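Local coordinates for protein TqaA (PDB 5DLK) that probably releases a nonribosomal peptide by macrocyclization, as the terminal condensation-like domain (here a mutant) of a fungal peptide synthetase, at residues Asp93-Ile97 with Leu202-Phe208; Ser46-Leu52 with Ile110-Asn116; Pro332-Thr336 with His352-Tyr357. All blocks are in the same frame, centred on the assembly; numbering follows the deposited sequence.

Interaction 1: residues Asp93-Ile97 with Leu202-Phe208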
ATOM      1  N   ASP A  93       9.137 -15.469  12.215  1.00 29.02           N
ATOM      2  CA  ASP A  93       9.481 -15.221  13.615  1.00 26.66           C
ATOM      3  C   ASP A  93       9.752 -13.736  13.881  1.00 29.01           C
ATOM      4  O   ASP A  93       9.276 -13.169  14.867  1.00 31.37           O
ATOM      5  CB  ASP A  93      10.720 -16.035  14.024  1.00 29.17           C
ATOM      6  CG  ASP A  93      10.476 -17.527  14.024  1.00 37.19           C
ATOM      7  OD1 ASP A  93       9.300 -17.958  14.093  1.00 35.18           O
ATOM      8  OD2 ASP A  93      11.473 -18.280  13.963  1.00 40.88           O
ATOM      9  N   ARG A  94      10.526 -13.119  12.999  1.00 29.06           N
ATOM     10  CA  ARG A  94      10.972 -11.743  13.182  1.00 32.53           C
ATOM     11  C   ARG A  94       9.860 -10.688  13.053  1.00 34.17           C
ATOM     12  O   ARG A  94       9.863  -9.700  13.788  1.00 29.92           O
ATOM     13  CB  ARG A  94      12.091 -11.434  12.181  1.00 27.33           C
ATOM     14  CG  ARG A  94      12.602  -9.994  12.221  1.00 31.73           C
ATOM     15  CD  ARG A  94      13.798  -9.833  11.300  1.00 31.49           C
ATOM     16  NE  ARG A  94      14.268  -8.453  11.187  1.00 35.17           N
ATOM     17  CZ  ARG A  94      14.970  -7.815  12.122  1.00 40.22           C
ATOM     18  NH1 ARG A  94      15.360  -6.560  11.922  1.00 40.37           N
ATOM     19  NH2 ARG A  94      15.279  -8.425  13.264  1.00 38.44           N
ATOM     20  N   HIS A  95       8.921 -10.883  12.127  1.00 31.13           N
ATOM     21  CA  HIS A  95       7.919  -9.837  11.835  1.00 28.26           C
ATOM     22  C   HIS A  95       6.494 -10.280  12.146  1.00 24.58           C
ATOM     23  O   HIS A  95       5.922 -11.077  11.411  1.00 27.45           O
ATOM     24  CB  HIS A  95       7.997  -9.422  10.363  1.00 28.90           C
ATOM     25  CG  HIS A  95       9.322  -8.850   9.958  1.00 29.46           C
ATOM     26  ND1 HIS A  95       9.728  -7.585  10.318  1.00 29.45           N
ATOM     27  CD2 HIS A  95      10.317  -9.360   9.191  1.00 30.02           C
ATOM     28  CE1 HIS A  95      10.921  -7.344   9.805  1.00 30.87           C
ATOM     29  NE2 HIS A  95      11.300  -8.405   9.117  1.00 30.82           N
ATOM     30  N   SER A  96       5.892  -9.744  13.200  1.00 22.30           N
ATOM     31  CA  SER A  96       4.608 -10.279  13.640  1.00 24.25           C
ATOM     32  C   SER A  96       3.484 -10.058  12.618  1.00 20.78           C
ATOM     33  O   SER A  96       2.502 -10.804  12.609  1.00 22.07           O
ATOM     34  CB  SER A  96       4.217  -9.685  14.997  1.00 30.68           C
ATOM     35  OG  SER A  96       3.896  -8.313  14.894  1.00 26.71           O
ATOM     36  N   ILE A  97       3.626  -9.059  11.742  1.00 19.84           N
ATOM     37  CA  ILE A  97       2.612  -8.853  10.711  1.00 20.37           C
ATOM     38  C   ILE A  97       2.522 -10.081   9.787  1.00 20.93           C
ATOM     39  O   ILE A  97       1.451 -10.393   9.277  1.00 20.93           O
ATOM     40  CB  ILE A  97       2.891  -7.571   9.865  1.00 20.08           C
ATOM     41  CG1 ILE A  97       1.688  -7.239   8.971  1.00 22.62           C
ATOM     42  CG2 ILE A  97       4.129  -7.736   9.009  1.00 19.45           C
ATOM     43  CD1 ILE A  97       0.406  -7.059   9.721  1.00 23.00           C
ATOM     44  N   LEU A 202      20.835  -9.273  12.458  1.00 50.78           N
ATOM     45  CA  LEU A 202      20.004  -8.109  12.175  1.00 48.63           C
ATOM     46  C   LEU A 202      19.671  -7.367  13.458  1.00 45.52           C
ATOM     47  O   LEU A 202      19.472  -7.989  14.505  1.00 47.04           O
ATOM     48  CB  LEU A 202      18.712  -8.527  11.471  1.00 45.77           C
ATOM     49  CG  LEU A 202      18.824  -9.044  10.039  1.00 41.13           C
ATOM     50  CD1 LEU A 202      17.493  -9.622   9.595  1.00 40.10           C
ATOM     51  CD2 LEU A 202      19.260  -7.937   9.101  1.00 44.97           C
ATOM     52  N   PRO A 203      19.594  -6.032  13.381  1.00 48.62           N
ATOM     53  CA  PRO A 203      19.207  -5.255  14.563  1.00 50.44           C
ATOM     54  C   PRO A 203      17.766  -5.547  14.943  1.00 49.30           C
ATOM     55  O   PRO A 203      16.970  -5.860  14.057  1.00 50.06           O
ATOM     56  CB  PRO A 203      19.376  -3.807  14.100  1.00 47.28           C
ATOM     57  CG  PRO A 203      19.212  -3.865  12.624  1.00 49.60           C
ATOM     58  CD  PRO A 203      19.785  -5.183  12.193  1.00 47.61           C
ATOM     59  N   PRO A 204      17.434  -5.477  16.239  1.00 50.67           N
ATOM     60  CA  PRO A 204      16.020  -5.614  16.600  1.00 51.99           C
ATOM     61  C   PRO A 204      15.163  -4.556  15.897  1.00 47.84           C
ATOM     62  O   PRO A 204      15.667  -3.518  15.466  1.00 48.89           O
ATOM     63  CB  PRO A 204      16.016  -5.428  18.127  1.00 52.54           C
ATOM     64  CG  PRO A 204      17.380  -4.895  18.479  1.00 53.52           C
ATOM     65  CD  PRO A 204      18.307  -5.398  17.421  1.00 51.11           C
ATOM     66  N   THR A 205      13.876  -4.842  15.761  1.00 48.67           N
ATOM     67  CA  THR A 205      12.970  -3.962  15.035  1.00 45.15           C
ATOM     68  C   THR A 205      11.629  -3.914  15.752  1.00 48.30           C
ATOM     69  O   THR A 205      11.367  -4.728  16.642  1.00 49.19           O
ATOM     70  CB  THR A 205      12.767  -4.443  13.582  1.00 46.43           C
ATOM     71  OG1 THR A 205      12.008  -3.473  12.843  1.00 48.98           O
ATOM     72  CG2 THR A 205      12.042  -5.781  13.574  1.00 37.44           C
ATOM     73  N   SER A 206      10.779  -2.968  15.367  1.00 47.24           N
ATOM     74  CA  SER A 206       9.423  -2.919  15.902  1.00 40.39           C
ATOM     75  C   SER A 206       8.481  -3.614  14.946  1.00 34.62           C
ATOM     76  O   SER A 206       8.847  -3.890  13.804  1.00 39.15           O
ATOM     77  CB  SER A 206       8.981  -1.478  16.135  1.00 40.41           C
ATOM     78  OG  SER A 206       9.888  -0.824  16.999  1.00 46.08           O
ATOM     79  N   ASP A 207       7.277  -3.932  15.402  1.00 32.53           N
ATOM     80  CA  ASP A 207       6.315  -4.501  14.468  1.00 35.04           C
ATOM     81  C   ASP A 207       5.153  -3.551  14.230  1.00 30.51           C
ATOM     82  O   ASP A 207       5.112  -2.448  14.783  1.00 29.22           O
ATOM     83  CB  ASP A 207       5.804  -5.865  14.931  1.00 31.28           C
ATOM     84  CG  ASP A 207       5.192  -5.845  16.312  1.00 34.18           C
ATOM     85  OD1 ASP A 207       4.924  -4.750  16.855  1.00 38.15           O
ATOM     86  OD2 ASP A 207       4.953  -6.950  16.855  1.00 40.05           O
ATOM     87  N   PHE A 208       4.216  -3.988  13.395  1.00 26.57           N
ATOM     88  CA  PHE A 208       3.093  -3.146  13.033  1.00 26.28           C
ATOM     89  C   PHE A 208       2.198  -2.873  14.241  1.00 26.25           C
ATOM     90  O   PHE A 208       1.673  -1.775  14.392  1.00 22.90           O
ATOM     91  CB  PHE A 208       2.304  -3.794  11.891  1.00 25.70           C
ATOM     92  CG  PHE A 208       1.208  -2.932  11.363  1.00 23.39           C
ATOM     93  CD1 PHE A 208       1.501  -1.722  10.749  1.00 26.44           C
ATOM     94  CD2 PHE A 208      -0.116  -3.326  11.495  1.00 20.49           C
ATOM     95  CE1 PHE A 208       0.486  -0.915  10.273  1.00 22.99           C
ATOM     96  CE2 PHE A 208      -1.139  -2.529  11.017  1.00 21.43           C
ATOM     97  CZ  PHE A 208      -0.840  -1.324  10.407  1.00 19.37           C
TER
HETATM   98  O   HOH W   1       7.930  -5.845  11.762  1.00 32.44           O
HETATM   99  O   HOH W   2       5.406  -6.301  11.708  1.00 23.90           O
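Arg94, at the end of helix 81-94, lays its guanidinium between Leu202 and Thr205 of the loop that leads to helix 208-218. CG is anti to the backbone N (chi1 177°) and the chain stays extended to NE, which carries the guanidinium across to the loop 202-208. CB of Leu202 covers one face toward the rim, while Leu202 CD1 comes within 3.8 Å of Arg94 NE; Thr205 CG2 sits centrally over the opposite face, 3.8 Å from Arg94 CZ. In the guanidinium plane, Arg94 NH1 donates to Pro203 O at 2.8 Å, nearly along the C=O axis, and Arg94 NH2 adds a weak bond to that oxygen at 3.2 Å. NE turns instead to Asp192 of helix 186-197 in a salt bridge, so the group is held both flat and against rotation. His95, where the chain leaves helical geometry, has Arg94 CG over the centre of one ring face; its NE2 is hydrogen-bonded to the same Asp192, and in the ring plane ND1 meets a water that donates to Ser206 O. This places the contact in the N-terminal lobe of the condensation-domain fold, where a helix end is fastened to an N-cap. That cap is Asp207: its OD1 receives His210 N, while its OD2 takes the hydroxyl of Ser96, OG to OD2 2.6 Å, from above the carboxylate plane (44° out of it). The buried Ser96 N has no partner in the model. At Ile97 a second water accepts from both Ile97 N, at 3.3 Å, and Phe208 N, at 3.1 Å. Ile97 CD1 meets the Phe208 ring obliquely, 4.2 Å from CD2.

Interaction 2: residues Ser46-Leu52 with Ile110-Asn116; sequences STLEDLL and IQLVLAN
The Asn116 amide is met at its oxygen by Thr47: the hydroxyl OG1 donates in the carbonyl plane, on a lone pair of OD1, at 3.0 Å. Thr47 has OG1 between its backbone N and carbonyl carbon (chi1 60°), and its methyl CG2 also touches OD1. The Glu49 carboxylate brings OE2 to 3.6 Å from the methyl CB of Ala115 and is held there by a salt bridge to Arg99, which also bonds Leu114 O. The Asp50 carboxylate receives its neighbour Leu51 N on the anti side of OD1, 19° out of its plane; OD1 also accepts from Phe21 N, and OD2 bonds the Tyr213 hydroxyl. The Gln111 amide is hydrogen-bonded to Pro53 O and Gln58; Gln111 CG lies 3.6 Å from Leu52 O.

On the sheet face of Leu48, Leu51, Leu112 and Leu114, which helix 29-38 covers in part, Leu48 CD1 presses on Leu112 CB at 3.6 Å. Leu51 lies alongside Leu112, pointing the same way, with Leu51 CD1 4.0 Å from Leu112 CG, and Leu51 CD2 rests on Ile110 CB. The other face is hydrophobic where Leu52 CD1 meets Val113 CG2 at 4.0 Å, beneath helix 208-218.

Backbone pairs join Thr47 to Ala115 and Leu52 to Gln111 in both directions. Between them the register slips by one: Val113 O accepts a bond from Glu49 N at 2.8 Å and a weak one from Asp50 N at 3.3 Å, while Val113 N returns a bond to Asp50 O. Two residues thus face one, a classic beta bulge in the antiparallel pairing of outer strand 47-53 with the central strand 108-115 of a three-stranded sheet.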
ATOM      1  N   SER A  46      -0.527 -22.968  17.611  1.00 31.31           N
ATOM      2  CA  SER A  46      -0.222 -21.543  17.696  1.00 32.58           C
ATOM      3  C   SER A  46      -0.786 -20.962  18.987  1.00 29.41           C
ATOM      4  O   SER A  46      -1.734 -21.504  19.562  1.00 29.94           O
ATOM      5  CB  SER A  46      -0.789 -20.776  16.486  1.00 25.15           C
ATOM      6  OG  SER A  46      -2.209 -20.791  16.502  1.00 27.37           O
ATOM      7  N   THR A  47      -0.199 -19.855  19.433  1.00 30.95           N
ATOM      8  CA  THR A  47      -0.748 -19.097  20.542  1.00 29.57           C
ATOM      9  C   THR A  47      -1.168 -17.712  20.054  1.00 31.05           C
ATOM     10  O   THR A  47      -0.684 -17.239  19.025  1.00 27.00           O
ATOM     11  CB  THR A  47       0.258 -18.941  21.675  1.00 30.61           C
ATOM     12  OG1 THR A  47       1.415 -18.250  21.194  1.00 27.21           O
ATOM     13  CG2 THR A  47       0.675 -20.325  22.194  1.00 33.93           C
ATOM     14  N   LEU A  48      -2.062 -17.074  20.796  1.00 27.46           N
ATOM     15  CA  LEU A  48      -2.493 -15.719  20.452  1.00 28.73           C
ATOM     16  C   LEU A  48      -1.669 -14.696  21.220  1.00 30.88           C
ATOM     17  O   LEU A  48      -1.786 -14.578  22.448  1.00 31.07           O
ATOM     18  CB  LEU A  48      -3.978 -15.533  20.745  1.00 29.22           C
ATOM     19  CG  LEU A  48      -4.563 -14.172  20.355  1.00 30.79           C
ATOM     20  CD1 LEU A  48      -4.617 -14.028  18.829  1.00 28.45           C
ATOM     21  CD2 LEU A  48      -5.935 -13.990  20.980  1.00 32.95           C
ATOM     22  N   GLU A  49      -0.829 -13.960  20.497  1.00 26.93           N
ATOM     23  CA  GLU A  49       0.069 -12.988  21.103  1.00 28.18           C
ATOM     24  C   GLU A  49      -0.611 -11.624  21.313  1.00 33.45           C
ATOM     25  O   GLU A  49      -0.330 -10.913  22.292  1.00 29.99           O
ATOM     26  CB  GLU A  49       1.317 -12.839  20.239  1.00 30.12           C
ATOM     27  CG  GLU A  49       2.284 -11.789  20.714  1.00 35.93           C
ATOM     28  CD  GLU A  49       3.438 -11.591  19.752  1.00 41.66           C
ATOM     29  OE1 GLU A  49       3.886 -10.433  19.597  1.00 50.17           O
ATOM     30  OE2 GLU A  49       3.896 -12.584  19.146  1.00 42.31           O
ATOM     31  N   ASP A  50      -1.503 -11.257  20.391  1.00 28.78           N
ATOM     32  CA  ASP A  50      -2.205  -9.974  20.487  1.00 28.68           C
ATOM     33  C   ASP A  50      -3.456  -9.990  19.628  1.00 29.55           C
ATOM     34  O   ASP A  50      -3.643 -10.869  18.775  1.00 25.96           O
ATOM     35  CB  ASP A  50      -1.292  -8.816  20.068  1.00 29.16           C
ATOM     36  CG  ASP A  50      -1.564  -7.519  20.860  1.00 29.61           C
ATOM     37  OD1 ASP A  50      -2.694  -7.314  21.355  1.00 29.73           O
ATOM     38  OD2 ASP A  50      -0.626  -6.708  20.988  1.00 29.06           O
ATOM     39  N   LEU A  51      -4.326  -9.018  19.866  1.00 26.89           N
ATOM     40  CA  LEU A  51      -5.480  -8.832  19.016  1.00 25.57           C
ATOM     41  C   LEU A  51      -5.737  -7.329  18.936  1.00 27.74           C
ATOM     42  O   LEU A  51      -5.870  -6.664  19.969  1.00 27.10           O
ATOM     43  CB  LEU A  51      -6.693  -9.592  19.556  1.00 23.09           C
ATOM     44  CG  LEU A  51      -7.860  -9.794  18.592  1.00 28.41           C
ATOM     45  CD1 LEU A  51      -8.751 -10.936  19.047  1.00 30.71           C
ATOM     46  CD2 LEU A  51      -8.661  -8.499  18.452  1.00 28.74           C
ATOM     47  N   LEU A  52      -5.778  -6.805  17.711  1.00 25.67           N
ATOM     48  CA  LEU A  52      -5.962  -5.362  17.478  1.00 24.88           C
ATOM     49  C   LEU A  52      -6.972  -5.118  16.367  1.00 25.51           C
ATOM     50  O   LEU A  52      -7.201  -5.979  15.533  1.00 26.07           O
ATOM     51  CB  LEU A  52      -4.636  -4.687  17.102  1.00 23.22           C
ATOM     52  CG  LEU A  52      -3.451  -4.855  18.047  1.00 31.57           C
ATOM     53  CD1 LEU A  52      -2.569  -6.011  17.570  1.00 33.75           C
ATOM     54  CD2 LEU A  52      -2.664  -3.571  18.161  1.00 30.28           C
ATOM     55  N   ILE A 110     -10.484  -7.297  12.436  1.00 28.64           N
ATOM     56  CA  ILE A 110      -9.511  -7.321  13.510  1.00 24.80           C
ATOM     57  C   ILE A 110      -8.341  -8.161  13.074  1.00 20.99           C
ATOM     58  O   ILE A 110      -8.490  -9.016  12.205  1.00 27.27           O
ATOM     59  CB  ILE A 110     -10.106  -7.906  14.800  1.00 30.79           C
ATOM     60  CG1 ILE A 110     -10.705  -9.270  14.506  1.00 29.54           C
ATOM     61  CG2 ILE A 110     -11.189  -6.985  15.341  1.00 32.06           C
ATOM     62  CD1 ILE A 110     -11.158 -10.030  15.752  1.00 32.35           C
ATOM     63  N   GLN A 111      -7.177  -7.926  13.655  1.00 22.55           N
ATOM     64  CA  GLN A 111      -6.056  -8.783  13.334  1.00 24.33           C
ATOM     65  C   GLN A 111      -5.583  -9.551  14.582  1.00 24.81           C
ATOM     66  O   GLN A 111      -5.462  -8.999  15.669  1.00 24.39           O
ATOM     67  CB  GLN A 111      -4.929  -7.971  12.682  1.00 33.13           C
ATOM     68  CG  GLN A 111      -4.366  -6.851  13.488  1.00 29.20           C
ATOM     69  CD  GLN A 111      -3.643  -5.797  12.634  1.00 26.45           C
ATOM     70  OE1 GLN A 111      -2.813  -6.103  11.778  1.00 21.66           O
ATOM     71  NE2 GLN A 111      -3.928  -4.537  12.916  1.00 24.89           N
ATOM     72  N   LEU A 112      -5.408 -10.857  14.408  1.00 26.70           N
ATOM     73  CA  LEU A 112      -4.907 -11.732  15.464  1.00 25.79           C
ATOM     74  C   LEU A 112      -3.438 -11.995  15.194  1.00 22.61           C
ATOM     75  O   LEU A 112      -3.093 -12.606  14.188  1.00 24.35           O
ATOM     76  CB  LEU A 112      -5.694 -13.047  15.507  1.00 24.82           C
ATOM     77  CG  LEU A 112      -7.132 -13.045  16.036  1.00 28.58           C
ATOM     78  CD1 LEU A 112      -8.114 -12.396  15.065  1.00 32.25           C
ATOM     79  CD2 LEU A 112      -7.581 -14.450  16.373  1.00 33.46           C
ATOM     80  N   VAL A 113      -2.578 -11.504  16.074  1.00 23.75           N
ATOM     81  CA  VAL A 113      -1.159 -11.754  15.960  1.00 24.22           C
ATOM     82  C   VAL A 113      -0.881 -13.102  16.621  1.00 27.60           C
ATOM     83  O   VAL A 113      -1.146 -13.278  17.799  1.00 25.19           O
ATOM     84  CB  VAL A 113      -0.321 -10.662  16.628  1.00 28.65           C
ATOM     85  CG1 VAL A 113       1.157 -10.900  16.375  1.00 28.07           C
ATOM     86  CG2 VAL A 113      -0.741  -9.267  16.115  1.00 24.55           C
ATOM     87  N   LEU A 114      -0.366 -14.044  15.842  1.00 27.25           N
ATOM     88  CA  LEU A 114      -0.044 -15.371  16.354  1.00 22.74           C
ATOM     89  C   LEU A 114       1.425 -15.490  16.748  1.00 27.14           C
ATOM     90  O   LEU A 114       2.290 -14.824  16.184  1.00 25.21           O
ATOM     91  CB  LEU A 114      -0.381 -16.427  15.305  1.00 27.64           C
ATOM     92  CG  LEU A 114      -1.829 -16.461  14.822  1.00 22.98           C
ATOM     93  CD1 LEU A 114      -2.089 -17.690  13.921  1.00 25.63           C
ATOM     94  CD2 LEU A 114      -2.803 -16.423  15.995  1.00 25.04           C
ATOM     95  N   ALA A 115       1.697 -16.354  17.727  1.00 27.45           N
ATOM     96  CA  ALA A 115       3.058 -16.731  18.076  1.00 25.45           C
ATOM     97  C   ALA A 115       3.115 -18.260  18.121  1.00 26.15           C
ATOM     98  O   ALA A 115       2.091 -18.926  17.933  1.00 25.48           O
ATOM     99  CB  ALA A 115       3.480 -16.125  19.417  1.00 29.42           C
ATOM    100  N   ASN A 116       4.304 -18.801  18.369  1.00 29.94           N
ATOM    101  CA  ASN A 116       4.513 -20.254  18.294  1.00 33.97           C
ATOM    102  C   ASN A 116       3.969 -20.796  16.976  1.00 37.60           C
ATOM    103  O   ASN A 116       3.282 -21.821  16.931  1.00 33.55           O
ATOM    104  CB  ASN A 116       3.863 -20.955  19.483  1.00 34.12           C
ATOM    105  CG  ASN A 116       4.493 -20.548  20.803  1.00 40.09           C
ATOM    106  OD1 ASN A 116       3.993 -19.659  21.499  1.00 41.28           O
ATOM    107  ND2 ASN A 116       5.615 -21.176  21.142  1.00 44.03           N
TER

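Interaction 3: residues Pro332-Thr336 with His352-Tyr357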
ATOM      1  N   PRO A 332      -7.462  13.322   2.684  1.00 13.76           N
ATOM      2  CA  PRO A 332      -7.821  14.443   1.807  1.00 13.96           C
ATOM      3  C   PRO A 332      -6.670  15.391   1.529  1.00 14.18           C
ATOM      4  O   PRO A 332      -5.894  15.755   2.413  1.00 18.67           O
ATOM      5  CB  PRO A 332      -8.913  15.186   2.606  1.00 16.65           C
ATOM      6  CG  PRO A 332      -9.261  14.273   3.762  1.00 15.45           C
ATOM      7  CD  PRO A 332      -8.044  13.492   4.031  1.00 16.02           C
ATOM      8  N   LEU A 333      -6.585  15.796   0.268  1.00 15.03           N
ATOM      9  CA  LEU A 333      -5.688  16.844  -0.158  1.00 14.46           C
ATOM     10  C   LEU A 333      -6.572  17.950  -0.691  1.00 14.69           C
ATOM     11  O   LEU A 333      -7.386  17.715  -1.585  1.00 14.70           O
ATOM     12  CB  LEU A 333      -4.727  16.339  -1.252  1.00 13.63           C
ATOM     13  CG  LEU A 333      -3.765  17.414  -1.767  1.00 15.54           C
ATOM     14  CD1 LEU A 333      -2.871  17.918  -0.624  1.00 17.57           C
ATOM     15  CD2 LEU A 333      -2.933  16.827  -2.915  1.00 16.51           C
ATOM     16  N   ARG A 334      -6.428  19.145  -0.128  1.00 15.99           N
ATOM     17  CA  ARG A 334      -7.212  20.293  -0.556  1.00 13.48           C
ATOM     18  C   ARG A 334      -6.344  21.282  -1.309  1.00 12.54           C
ATOM     19  O   ARG A 334      -5.265  21.657  -0.826  1.00 14.10           O
ATOM     20  CB  ARG A 334      -7.835  20.988   0.668  1.00 14.02           C
ATOM     21  CG  ARG A 334      -8.702  22.188   0.295  1.00 13.18           C
ATOM     22  CD  ARG A 334      -9.256  22.841   1.560  1.00 13.04           C
ATOM     23  NE  ARG A 334     -10.232  23.877   1.232  1.00 13.71           N
ATOM     24  CZ  ARG A 334     -10.883  24.577   2.152  1.00 17.38           C
ATOM     25  NH1 ARG A 334     -10.656  24.339   3.437  1.00 13.62           N
ATOM     26  NH2 ARG A 334     -11.763  25.505   1.782  1.00 16.90           N
ATOM     27  N   VAL A 335      -6.813  21.717  -2.467  1.00 11.03           N
ATOM     28  CA  VAL A 335      -6.095  22.713  -3.256  1.00 12.52           C
ATOM     29  C   VAL A 335      -7.044  23.865  -3.541  1.00 15.13           C
ATOM     30  O   VAL A 335      -8.112  23.679  -4.135  1.00 15.19           O
ATOM     31  CB  VAL A 335      -5.537  22.110  -4.566  1.00 13.31           C
ATOM     32  CG1 VAL A 335      -4.831  23.179  -5.412  1.00 16.15           C
ATOM     33  CG2 VAL A 335      -4.607  20.951  -4.238  1.00 14.11           C
ATOM     34  N   THR A 336      -6.637  25.060  -3.128  1.00 14.91           N
ATOM     35  CA  THR A 336      -7.509  26.222  -3.230  1.00 18.25           C
ATOM     36  C   THR A 336      -6.841  27.261  -4.113  1.00 19.24           C
ATOM     37  O   THR A 336      -5.762  27.770  -3.773  1.00 21.74           O
ATOM     38  CB  THR A 336      -7.804  26.844  -1.873  1.00 22.69           C
ATOM     39  OG1 THR A 336      -6.641  27.546  -1.426  1.00 35.06           O
ATOM     40  CG2 THR A 336      -8.169  25.779  -0.859  1.00 12.92           C
ATOM     41  N   HIS A 352       1.875  25.949  -3.519  1.00 14.38           N
ATOM     42  CA  HIS A 352       0.684  25.763  -2.699  1.00 12.51           C
ATOM     43  C   HIS A 352       0.367  24.281  -2.532  1.00 13.02           C
ATOM     44  O   HIS A 352       0.088  23.818  -1.422  1.00 14.47           O
ATOM     45  CB  HIS A 352      -0.516  26.506  -3.300  1.00 14.28           C
ATOM     46  CG  HIS A 352      -1.823  26.210  -2.618  1.00 15.21           C
ATOM     47  ND1 HIS A 352      -2.096  26.600  -1.321  1.00 16.86           N
ATOM     48  CD2 HIS A 352      -2.932  25.571  -3.061  1.00 16.18           C
ATOM     49  CE1 HIS A 352      -3.314  26.194  -0.991  1.00 18.86           C
ATOM     50  NE2 HIS A 352      -3.850  25.585  -2.037  1.00 16.03           N
ATOM     51  N   THR A 353       0.398  23.538  -3.633  1.00 13.95           N
ATOM     52  CA  THR A 353       0.056  22.116  -3.584  1.00 14.35           C
ATOM     53  C   THR A 353       1.019  21.392  -2.649  1.00 14.58           C
ATOM     54  O   THR A 353       0.621  20.508  -1.874  1.00 14.36           O
ATOM     55  CB  THR A 353       0.079  21.490  -4.998  1.00 16.23           C
ATOM     56  OG1 THR A 353      -0.903  22.155  -5.803  1.00 15.63           O
ATOM     57  CG2 THR A 353      -0.262  20.007  -4.954  1.00 15.17           C
ATOM     58  N   GLN A 354       2.286  21.791  -2.689  1.00 14.26           N
ATOM     59  CA  GLN A 354       3.258  21.099  -1.869  1.00 14.37           C
ATOM     60  C   GLN A 354       3.011  21.390  -0.393  1.00 14.98           C
ATOM     61  O   GLN A 354       3.020  20.487   0.428  1.00 15.64           O
ATOM     62  CB  GLN A 354       4.689  21.468  -2.264  1.00 16.09           C
ATOM     63  CG  GLN A 354       5.748  20.586  -1.570  1.00 18.94           C
ATOM     64  CD  GLN A 354       7.003  20.465  -2.414  1.00 25.38           C
ATOM     65  OE1 GLN A 354       6.963  19.944  -3.532  1.00 21.17           O
ATOM     66  NE2 GLN A 354       8.121  20.977  -1.898  1.00 27.39           N
ATOM     67  N   THR A 355       2.747  22.646  -0.050  1.00 15.19           N
ATOM     68  CA  THR A 355       2.484  22.915   1.358  1.00 17.12           C
ATOM     69  C   THR A 355       1.134  22.339   1.807  1.00 16.38           C
ATOM     70  O   THR A 355       0.971  22.018   2.976  1.00 19.01           O
ATOM     71  CB  THR A 355       2.594  24.427   1.665  1.00 21.39           C
ATOM     72  OG1 THR A 355       1.739  25.159   0.813  1.00 26.96           O
ATOM     73  CG2 THR A 355       4.008  24.904   1.396  1.00 22.95           C
ATOM     74  N   GLN A 356       0.176  22.148   0.900  1.00 15.37           N
ATOM     75  CA  GLN A 356      -1.080  21.508   1.298  1.00 15.64           C
ATOM     76  C   GLN A 356      -0.876  20.046   1.686  1.00 19.56           C
ATOM     77  O   GLN A 356      -1.725  19.454   2.352  1.00 18.30           O
ATOM     78  CB  GLN A 356      -2.134  21.631   0.190  1.00 14.67           C
ATOM     79  CG  GLN A 356      -2.658  23.072   0.047  1.00 14.39           C
ATOM     80  CD  GLN A 356      -3.366  23.545   1.325  1.00 15.90           C
ATOM     81  OE1 GLN A 356      -2.767  24.215   2.172  1.00 16.61           O
ATOM     82  NE2 GLN A 356      -4.644  23.205   1.456  1.00 14.00           N
ATOM     83  N   TYR A 357       0.258  19.476   1.273  1.00 16.21           N
ATOM     84  CA  TYR A 357       0.707  18.172   1.773  1.00 16.33           C
ATOM     85  C   TYR A 357       1.567  18.315   3.042  1.00 16.35           C
ATOM     86  O   TYR A 357       1.348  17.608   4.023  1.00 17.21           O
ATOM     87  CB  TYR A 357       1.491  17.446   0.671  1.00 16.77           C
ATOM     88  CG  TYR A 357       2.397  16.341   1.163  1.00 19.31           C
ATOM     89  CD1 TYR A 357       1.874  15.215   1.800  1.00 23.76           C
ATOM     90  CD2 TYR A 357       3.766  16.403   0.952  1.00 23.88           C
ATOM     91  CE1 TYR A 357       2.700  14.182   2.231  1.00 24.52           C
ATOM     92  CE2 TYR A 357       4.597  15.384   1.388  1.00 25.54           C
ATOM     93  CZ  TYR A 357       4.063  14.285   2.027  1.00 28.75           C
ATOM     94  OH  TYR A 357       4.898  13.272   2.451  1.00 33.24           O
TER
HETATM   95  O   HOH W   3      -3.398  16.749   3.207  1.00 20.29           O
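His352 of helix 346-358 meets Thr336 at the end of strand 329-336, an edge strand of the six-stranded mixed sheet in the C-terminal lobe of the condensation-domain fold. Strand and helix follow each other in the chain, and the axes of the two segments run at 147°, roughly antiparallel. With CG anti to the backbone N (chi1 172°), the ring points at the strand, and Thr336 N donates to His352 NE2 at 3.0 Å in an almost straight bond (174°). Val335 CG1 packs 3.9 Å from CD2 of the ring, while CG of Gln356, one turn on, lies over a ring face near the rim. With an alanine in place of His352, the N-H of Thr336 would probably lose its acceptor and the Gln356 chain, no longer packed on the ring, would be freer to turn. Thr353 brings OG1, bonded to Leu349 O within the helix, against both methyls of Val335, at 4.1 Å from CG1. Gln356 bends at chi2, folding its amide back so that NE2 donates to Arg334 O at 2.8 Å from above the carbonyl plane; its OE1 takes Arg359. Two strand polar atoms that turn away from neighbouring strand 303-310 are thus satisfied by helix side chains. A water donates to Pro332 O, at 2.8 Å, and to Gln356 O. Tyr357, part of the (R)-4'-phosphopantetheine site (ligand not bound to this chain), carries its side chain away from the strand, about 5 Å from that of Asn311 and about 6 Å from that of Thr282; Tyr357 N lies 4.0 Å from Leu333 CD1.

From the N terminus, Ser46-Leu52 opens interaction 2 and Asp93-Ile97 opens interaction 1; Ile110-Asn116 then closes interaction 2, and Leu202-Phe208 closes interaction 1. Their loops therefore cross. They also touch in space, Ser96 CB lying 3.6 Å from Val113 CG1 and Phe208 CD2 3.9 Å from Gln111 OE1; these contacts bring together the three-stranded sheet, the end of helix 81-94 and the start of helix 208-218. Interaction 3 follows in series, closing a short loop of 15 residues between an outer strand and its helix. Its nearest atoms stay about 17 Å from interaction 1 and about 21 Å from interaction 2, which lies on the opposite side of the chain's centre.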